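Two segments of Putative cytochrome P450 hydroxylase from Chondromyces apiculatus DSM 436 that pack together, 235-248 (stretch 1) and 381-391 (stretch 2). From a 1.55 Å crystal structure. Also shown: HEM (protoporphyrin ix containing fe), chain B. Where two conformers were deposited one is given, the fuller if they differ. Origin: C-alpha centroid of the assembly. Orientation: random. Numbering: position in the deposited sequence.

Stretch 1 (235-248) NETTTSLIGNALVA
Stretch 2, residues 381-391: FIRSPSTLPLR

The contact centres on one backbone carbonyl. R383 O, in an extended loop, accepts two hydrogen bonds from side chains one turn apart on a helix: S240 OG donates at 2.5 Å, a short bond, and N244 ND2 donates to the same R383 O at 2.9 Å with an N-H...O angle of 155°. S240 reaches it with chi1 at 154° (t), N244 with chi1 at -69° (m) and chi2 near 0°. Each CA-to-CB bond lies sideways to the loop, and the asparagine amide swings nearer at its end. Serine and asparagine suit these sites because both carry a donor on a short side chain, and both can reach the R383 carbonyl. The other end of the amide lies over the loop: N244 OD1 is 3.3 Å from P385 CD, a close contact with a residue that has no NH to offer.

Residues 235-248 form part of a longer helix, kinked at 236 and 237, whose N atoms lack a bond to the preceding turn; phi/psi lie near -63/-45. Bonds from i+4 to i run from T239 N to N235 O at 3.0 Å through A248 N to N244 O at 2.9 Å. Residues 382-384 are extended (-115/125, -96/110, -155/146), P385 continues at -69/132, S386 turns at -66/-33, T387 follows at -154/154 and L388 at -147/77, and a strand occupies 389-391. Both segments advance in the same sense: T237 lies across from I382 (CA to CA 7.1 Å), S240 from S384 (CA to CA 4.6 Å) and G243 from P385 (CA to CA 6.5 Å).

The close approach at S240 brings its CB to 3.8 Å from S384 CB, two small residues meeting where the backbones come closest of the three register pairs. G243 serves the next turn: an ideal CB there would point toward the loop and sit only 3.3 Å from P385 CD, so glycine leaves room for the proline ring, whose CG lies 4.1 Å from G243 C.

Water extends the polar network around E236, near the kink. One molecule donates to I382 O at 2.8 Å and to E236 OE2 at 3.3 Å, and accepts from S384 OG (chi1 p) at 2.9 Å. Another donates to E236 O at 2.9 Å and weakly to S384 OG at 3.4 Å. E236, extended (t, t), also brings OE2 to 3.8 Å from I382 CG2. I382 (m, m) points toward the helix, its CD1 3.9 Å from T237 CG2.

From L246 onward the contacts are apolar. V247 (t) places CG2 3.9 Å from P385 CG and 3.8 Å from L388 CD1. L388 (t, p) points toward the helix and sets CD2 3.7 Å from L246 CB; L246 (m, t) reaches with CD1 to 4.2 Å from L390 CD2. These branched side chains fill the space as the segments separate. In all, 503 Å² is buried.

On the heme side, T237 CB approaches HEM C3B to 3.4 Å.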

# COMPACT_ATOMS: atom_id res chain seq x y z
N ASN A 235 6.14 0.77 0.52
CA ASN A 235 6.63 0.62 1.87
C ASN A 235 5.48 0.73 2.88
O ASN A 235 5.19 -0.22 3.60
CB ASN A 235 7.73 1.61 2.19
CG ASN A 235 9.06 1.38 1.51
OD1 ASN A 235 9.31 0.31 0.97
ND2 ASN A 235 9.91 2.40 1.61
N GLU A 236 4.83 1.89 2.97
CA GLU A 236 3.84 2.14 3.99
C GLU A 236 2.64 1.18 3.83
O GLU A 236 2.08 0.70 4.79
CB GLU A 236 3.40 3.60 3.90
CG GLU A 236 2.64 4.09 5.10
CD GLU A 236 2.11 5.53 5.03
OE1 GLU A 236 2.39 6.24 4.04
OE2 GLU A 236 1.41 5.91 5.99
N THR A 237 2.25 0.90 2.59
CA THR A 237 1.11 0.02 2.37
C THR A 237 1.41 -1.42 2.82
O THR A 237 0.57 -2.04 3.44
CB THR A 237 0.72 -0.00 0.90
OG1 THR A 237 1.93 -0.28 0.21
CG2 THR A 237 0.06 1.31 0.51
N THR A 238 2.58 -1.91 2.48
CA THR A 238 2.92 -3.33 2.86
C THR A 238 3.08 -3.43 4.37
O THR A 238 2.63 -4.40 4.97
CB THR A 238 4.13 -3.86 2.11
OG1 THR A 238 3.90 -3.72 0.71
CG2 THR A 238 4.39 -5.31 2.42
N THR A 239 3.71 -2.41 4.96
CA THR A 239 3.82 -2.33 6.43
C THR A 239 2.41 -2.40 7.01
O THR A 239 2.19 -3.04 8.05
CB THR A 239 4.56 -1.04 6.79
OG1 THR A 239 5.92 -1.17 6.39
CG2 THR A 239 4.50 -0.72 8.26
N SER A 240 1.50 -1.59 6.46
CA SER A 240 0.12 -1.53 6.92
C SER A 240 -0.54 -2.92 6.87
O SER A 240 -1.20 -3.31 7.82
CB SER A 240 -0.67 -0.54 6.14
OG SER A 240 -2.04 -0.88 6.16
N LEU A 241 -0.39 -3.61 5.74
CA LEU A 241 -0.98 -4.96 5.57
C LEU A 241 -0.53 -5.91 6.69
O LEU A 241 -1.37 -6.54 7.34
CB LEU A 241 -0.56 -5.50 4.21
CG LEU A 241 -0.99 -6.94 3.96
CD1 LEU A 241 -2.50 -7.12 4.15
CD2 LEU A 241 -0.57 -7.36 2.59
N ILE A 242 0.78 -5.98 6.94
CA ILE A 242 1.27 -6.86 7.94
C ILE A 242 0.80 -6.42 9.34
O ILE A 242 0.36 -7.31 10.12
CB ILE A 242 2.79 -7.03 7.85
CG1 ILE A 242 3.22 -7.46 6.46
CG2 ILE A 242 3.29 -8.01 8.90
CD1 ILE A 242 4.70 -7.39 6.23
N GLY A 243 0.85 -5.12 9.69
CA GLY A 243 0.40 -4.64 11.01
C GLY A 243 -1.09 -4.88 11.21
O GLY A 243 -1.55 -5.37 12.24
N ASN A 244 -1.86 -4.58 10.16
CA ASN A 244 -3.32 -4.78 10.18
C ASN A 244 -3.67 -6.25 10.36
O ASN A 244 -4.65 -6.52 11.06
CB ASN A 244 -4.00 -4.23 8.94
CG ASN A 244 -3.95 -2.72 8.90
OD1 ASN A 244 -3.40 -2.10 9.80
ND2 ASN A 244 -4.46 -2.14 7.83
N ALA A 245 -2.91 -7.15 9.77
CA ALA A 245 -3.10 -8.58 9.93
C ALA A 245 -2.90 -8.92 11.40
O ALA A 245 -3.67 -9.69 11.95
CB ALA A 245 -2.13 -9.32 9.07
N LEU A 246 -1.86 -8.35 12.00
CA LEU A 246 -1.55 -8.67 13.43
C LEU A 246 -2.67 -8.14 14.33
O LEU A 246 -3.03 -8.76 15.35
CB LEU A 246 -0.18 -8.10 13.80
CG LEU A 246 0.97 -8.84 13.12
CD1 LEU A 246 2.29 -8.15 13.37
CD2 LEU A 246 1.01 -10.31 13.55
N VAL A 247 -3.23 -6.98 13.98
CA VAL A 247 -4.34 -6.40 14.71
C VAL A 247 -5.57 -7.31 14.58
O VAL A 247 -6.19 -7.69 15.60
CB VAL A 247 -4.66 -4.95 14.28
CG1 VAL A 247 -6.02 -4.51 14.82
CG2 VAL A 247 -3.60 -3.94 14.72
N ALA A 248 -5.92 -7.70 13.35
CA ALA A 248 -7.10 -8.56 13.09
C ALA A 248 -6.91 -9.90 13.81
O ALA A 248 -7.83 -10.45 14.41
CB ALA A 248 -7.33 -8.70 11.61
N PHE A 381 -6.32 7.98 4.78
CA PHE A 381 -5.95 7.44 3.46
C PHE A 381 -5.26 6.09 3.60
O PHE A 381 -5.58 5.20 2.80
CB PHE A 381 -5.10 8.45 2.72
CG PHE A 381 -5.87 9.73 2.54
CD1 PHE A 381 -6.79 9.87 1.52
CD2 PHE A 381 -5.76 10.76 3.47
CE1 PHE A 381 -7.53 11.04 1.38
CE2 PHE A 381 -6.49 11.93 3.32
CZ PHE A 381 -7.40 12.06 2.29
N ILE A 382 -4.31 5.97 4.54
CA ILE A 382 -3.61 4.71 4.80
C ILE A 382 -3.98 4.28 6.21
O ILE A 382 -3.73 5.04 7.17
CB ILE A 382 -2.09 4.89 4.67
CG1 ILE A 382 -1.70 5.33 3.27
CG2 ILE A 382 -1.39 3.58 5.02
CD1 ILE A 382 -1.90 4.26 2.25
N ARG A 383 -4.50 3.06 6.34
CA ARG A 383 -4.94 2.49 7.64
C ARG A 383 -3.80 1.62 8.20
O ARG A 383 -3.47 0.58 7.61
CB ARG A 383 -6.20 1.65 7.39
CG ARG A 383 -6.73 0.96 8.63
CD ARG A 383 -7.66 1.86 9.38
NE ARG A 383 -8.55 1.09 10.27
CZ ARG A 383 -9.05 1.47 11.44
NH1 ARG A 383 -8.87 2.69 11.88
NH2 ARG A 383 -9.75 0.61 12.16
N SER A 384 -3.15 2.07 9.28
CA SER A 384 -2.01 1.39 9.84
C SER A 384 -1.88 1.74 11.32
O SER A 384 -2.17 2.85 11.71
CB SER A 384 -0.75 1.75 9.11
OG SER A 384 -0.34 3.06 9.45
N PRO A 385 -1.41 0.80 12.15
CA PRO A 385 -1.10 1.12 13.54
C PRO A 385 0.12 2.05 13.64
O PRO A 385 1.15 1.82 13.00
CB PRO A 385 -0.87 -0.23 14.22
CG PRO A 385 -1.18 -1.28 13.20
CD PRO A 385 -1.26 -0.62 11.85
N SER A 386 0.01 3.12 14.43
CA SER A 386 1.13 4.02 14.69
C SER A 386 2.24 3.32 15.48
O SER A 386 3.41 3.65 15.34
CB SER A 386 0.66 5.28 15.39
OG SER A 386 0.17 4.96 16.68
N THR A 387 1.84 2.39 16.33
CA THR A 387 2.66 1.51 17.13
C THR A 387 1.82 0.26 17.41
O THR A 387 0.57 0.35 17.39
CB THR A 387 3.07 2.22 18.43
OG1 THR A 387 3.96 1.38 19.16
CG2 THR A 387 1.89 2.52 19.31
N LEU A 388 2.46 -0.89 17.65
CA LEU A 388 1.77 -2.11 17.93
C LEU A 388 2.60 -2.95 18.90
O LEU A 388 3.24 -3.95 18.52
CB LEU A 388 1.44 -2.87 16.64
CG LEU A 388 0.53 -4.09 16.81
CD1 LEU A 388 -0.83 -3.64 17.32
CD2 LEU A 388 0.36 -4.90 15.54
N PRO A 389 2.60 -2.58 20.20
CA PRO A 389 3.26 -3.39 21.22
C PRO A 389 2.53 -4.73 21.31
O PRO A 389 1.30 -4.73 21.53
CB PRO A 389 3.15 -2.51 22.47
CG PRO A 389 3.00 -1.12 21.95
CD PRO A 389 2.10 -1.31 20.74
N LEU A 390 3.29 -5.83 21.20
CA LEU A 390 2.81 -7.16 21.31
C LEU A 390 3.51 -7.93 22.45
O LEU A 390 4.71 -7.75 22.71
CB LEU A 390 3.11 -7.88 20.00
CG LEU A 390 2.00 -7.97 18.94
CD1 LEU A 390 0.88 -6.94 19.08
CD2 LEU A 390 2.56 -8.05 17.55
N ARG A 391 2.79 -8.89 23.03
CA ARG A 391 3.35 -9.80 24.00
C ARG A 391 3.46 -11.17 23.32
O ARG A 391 2.46 -11.66 22.81
CB ARG A 391 2.47 -9.78 25.25
CG ARG A 391 2.71 -10.87 26.30
CD ARG A 391 1.78 -10.63 27.50
NE ARG A 391 1.53 -9.22 27.77
CZ ARG A 391 2.34 -8.42 28.46
NH1 ARG A 391 3.46 -8.90 28.99
NH2 ARG A 391 2.05 -7.14 28.62
CHA HEM B . -1.02 1.01 -7.44
CHB HEM B . -2.60 -0.63 -3.32
CHC HEM B . 1.80 -2.43 -2.44
CHD HEM B . 3.48 -0.44 -6.40
C1A HEM B . -1.85 0.68 -6.40
C2A HEM B . -3.24 0.94 -6.44
C3A HEM B . -3.69 0.50 -5.24
C4A HEM B . -2.58 -0.05 -4.54
CMA HEM B . -5.08 0.58 -4.66
CAA HEM B . -4.07 1.59 -7.52
CBA HEM B . -3.99 3.14 -7.51
CGA HEM B . -4.94 3.79 -8.51
O1A HEM B . -5.76 3.09 -9.14
O2A HEM B . -4.88 5.06 -8.53
C1B HEM B . -1.53 -1.27 -2.67
C2B HEM B . -1.61 -1.98 -1.42
C3B HEM B . -0.38 -2.49 -1.14
C4B HEM B . 0.47 -2.10 -2.27
CMB HEM B . -2.86 -2.06 -0.64
CAB HEM B . 0.11 -3.36 -0.00
CBB HEM B . -0.75 -4.06 0.68
C1C HEM B . 2.66 -2.12 -3.43
C2C HEM B . 4.05 -2.50 -3.46
C3C HEM B . 4.50 -1.91 -4.63
C4C HEM B . 3.44 -1.17 -5.23
CMC HEM B . 4.73 -3.48 -2.55
CAC HEM B . 5.82 -1.95 -5.25
CBC HEM B . 6.91 -2.40 -4.67
C1D HEM B . 2.38 0.14 -6.97
C2D HEM B . 2.47 0.92 -8.24
C3D HEM B . 1.22 1.31 -8.54
C4D HEM B . 0.36 0.78 -7.47
CMD HEM B . 3.79 1.12 -8.97
CAD HEM B . 0.79 2.12 -9.73
CBD HEM B . 0.29 1.33 -10.94
CGD HEM B . -0.22 2.21 -12.06
O1D HEM B . -0.29 1.69 -13.19
O2D HEM B . -0.58 3.39 -11.83
NA HEM B . -1.45 0.06 -5.23
NB HEM B . -0.29 -1.40 -3.11
NC HEM B . 2.31 -1.28 -4.47
ND HEM B . 1.08 0.16 -6.52
FE HEM B . 0.38 -0.69 -4.92
O HOH W 1 2.12 1.93 7.39
O HOH W 2 -1.14 5.51 8.02
O HOH W 3 0.72 1.27 -3.88